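Local coordinates for Non-catalytic protein 1 (Piromyces equi, PDB 1WCU) that probably binds plant cell-wall polysaccharides as a non-catalytic family 29 carbohydrate-binding module, at residues R82-D85 with E86-F90. Numbering follows the deposited sequence. Where two conformers were deposited one is given.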
loop_
_atom_site.group_PDB
_atom_site.type_symbol
_atom_site.label_atom_id
_atom_site.label_comp_id
_atom_site.label_asym_id
_atom_site.label_seq_id
_atom_site.Cartn_x
_atom_site.Cartn_y
_atom_site.Cartn_z
ATOM N N ARG A 82 -11.147 -12.169 -2.791
ATOM C CA ARG A 82 -12.185 -13.186 -2.647
ATOM C C ARG A 82 -12.407 -13.830 -4.003
ATOM O O ARG A 82 -12.616 -13.101 -5.076
ATOM C CB ARG A 82 -13.473 -12.551 -2.124
ATOM C CG ARG A 82 -14.537 -13.506 -1.583
ATOM C CD ARG A 82 -15.674 -12.658 -1.053
ATOM N NE ARG A 82 -16.753 -13.483 -0.522
ATOM C CZ ARG A 82 -17.810 -12.997 0.101
ATOM N NH1 ARG A 82 -17.925 -11.702 0.280
ATOM N NH2 ARG A 82 -18.753 -13.823 0.521
ATOM N N GLY A 83 -12.415 -15.154 -4.008
ATOM C CA GLY A 83 -12.578 -15.947 -5.230
ATOM C C GLY A 83 -11.281 -16.525 -5.771
ATOM O O GLY A 83 -11.292 -17.367 -6.644
ATOM N N TYR A 84 -10.156 -16.076 -5.226
ATOM C CA TYR A 84 -8.815 -16.449 -5.718
ATOM C C TYR A 84 -7.956 -17.096 -4.645
ATOM O O TYR A 84 -8.201 -16.961 -3.460
ATOM C CB TYR A 84 -8.073 -15.206 -6.237
ATOM C CG TYR A 84 -8.671 -14.601 -7.481
ATOM C CD1 TYR A 84 -9.666 -13.662 -7.398
ATOM C CD2 TYR A 84 -8.208 -14.959 -8.751
ATOM C CE1 TYR A 84 -10.216 -13.100 -8.552
ATOM C CE2 TYR A 84 -8.745 -14.401 -9.885
ATOM C CZ TYR A 84 -9.729 -13.466 -9.781
ATOM O OH TYR A 84 -10.241 -12.916 -10.962
ATOM N N ASP A 85 -6.893 -17.760 -5.079
ATOM C CA ASP A 85 -5.809 -18.096 -4.183
ATOM C C ASP A 85 -5.298 -16.792 -3.553
ATOM O O ASP A 85 -5.088 -15.801 -4.266
ATOM C CB ASP A 85 -4.715 -18.725 -5.040
ATOM C CG ASP A 85 -4.014 -19.802 -4.361
ATOM O OD1 ASP A 85 -5.655 -20.895 -4.481
ATOM O OD2 ASP A 85 -3.206 -19.327 -3.520
ATOM N N GLU A 86 -5.041 -16.790 -2.242
ATOM C CA GLU A 86 -4.599 -15.562 -1.589
ATOM C C GLU A 86 -3.284 -15.032 -2.136
ATOM O O GLU A 86 -3.023 -13.833 -2.069
ATOM C CB GLU A 86 -4.526 -15.720 -0.067
ATOM C CG GLU A 86 -3.439 -16.657 0.401
ATOM C CD GLU A 86 -3.323 -16.746 1.903
ATOM O OE1 GLU A 86 -3.468 -15.736 2.611
ATOM O OE2 GLU A 86 -3.063 -17.861 2.377
ATOM N N THR A 87 -2.457 -15.915 -2.683
ATOM C CA THR A 87 -1.157 -15.519 -3.245
ATOM C C THR A 87 -1.263 -14.762 -4.563
ATOM O O THR A 87 -0.318 -14.077 -4.962
ATOM C CB THR A 87 -0.262 -16.733 -3.483
ATOM O OG1 THR A 87 -0.970 -17.689 -4.293
ATOM C CG2 THR A 87 0.098 -17.385 -2.166
ATOM N N GLU A 88 -2.374 -14.883 -5.288
ATOM C CA GLU A 88 -2.475 -14.189 -6.572
ATOM C C GLU A 88 -2.629 -12.688 -6.342
ATOM O O GLU A 88 -3.450 -12.246 -5.540
ATOM C CB GLU A 88 -3.610 -14.760 -7.457
ATOM C CG GLU A 88 -3.568 -14.208 -8.886
ATOM C CD GLU A 88 -4.347 -15.008 -9.899
ATOM O OE1 GLU A 88 -5.001 -15.998 -9.512
ATOM O OE2 GLU A 88 -4.273 -14.637 -11.099
ATOM N N ALA A 89 -1.797 -11.903 -7.027
ATOM C CA ALA A 89 -1.794 -10.451 -6.864
ATOM C C ALA A 89 -2.255 -9.750 -8.141
ATOM O O ALA A 89 -2.079 -10.263 -9.272
ATOM C CB ALA A 89 -0.424 -9.959 -6.464
ATOM N N PHE A 90 -2.880 -8.592 -7.960
ATOM C CA PHE A 90 -3.464 -7.825 -9.053
ATOM C C PHE A 90 -2.954 -6.402 -9.022
ATOM O O PHE A 90 -3.107 -5.715 -8.011
ATOM C CB PHE A 90 -4.997 -7.859 -8.950
ATOM C CG PHE A 90 -5.547 -9.249 -8.943
ATOM C CD1 PHE A 90 -5.616 -9.982 -7.773
ATOM C CD2 PHE A 90 -5.932 -9.856 -10.127
ATOM C CE1 PHE A 90 -6.075 -11.288 -7.778
ATOM C CE2 PHE A 90 -6.393 -11.168 -10.122
ATOM C CZ PHE A 90 -6.464 -11.860 -8.947
HETATM O O HOH W 1 -5.649 -13.051 -4.142
HETATM O O HOH W 2 -6.312 -17.817 -7.924
#
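Phe90 turns the edge of its ring onto a face of Tyr84 in a T-shaped stack. The planes stand 67° apart and the ring centroids are 4.7 Å from each other. Phe90 CZ does the touching. It sits over the centre of the tyrosine ring and comes within 3.5 Å of Tyr84 CE2. Phe90 CG lies anti to its own carbonyl carbon (chi1 -57°), and this sends the ring back toward Tyr84. An alanine in place of Phe90 would probably leave this face of Tyr84 without its aromatic partner and the tyrosine ring freer to turn.

Glu88 meets the same tyrosine obliquely, with Glu88 OE1 3.5 Å from Tyr84 CD2. Its carboxylate plane is nearly perpendicular to the ring. CG anti to the backbone N (chi1 -170°) and an extended chain carry the acid there. Glu88 OE1 also accepts a hydrogen bond from a water, which in turn accepts one from Asp85 N. The water thus ties the acid to the backbone beside Tyr84.

Between the two aromatic residues the chain makes a type I beta turn from Asp85 to Glu88. It lies in the loop joining antiparallel strands 74-79 and 90-98, the latter an outermost strand of its sheet in this beta-sheet module. Glu88 N donates to Asp85 O at 3.0 Å, from above the carbonyl plane. A second water lies within hydrogen-bonding distance of both Asp85 O and Glu88 O.

Further out, Glu86 OE1 forms a salt bridge with Arg116, and Glu86 O accepts a hydrogen bond from Gln79. The Phe90 ring also meets Tyr112, which extends the aromatic contact beyond the loop.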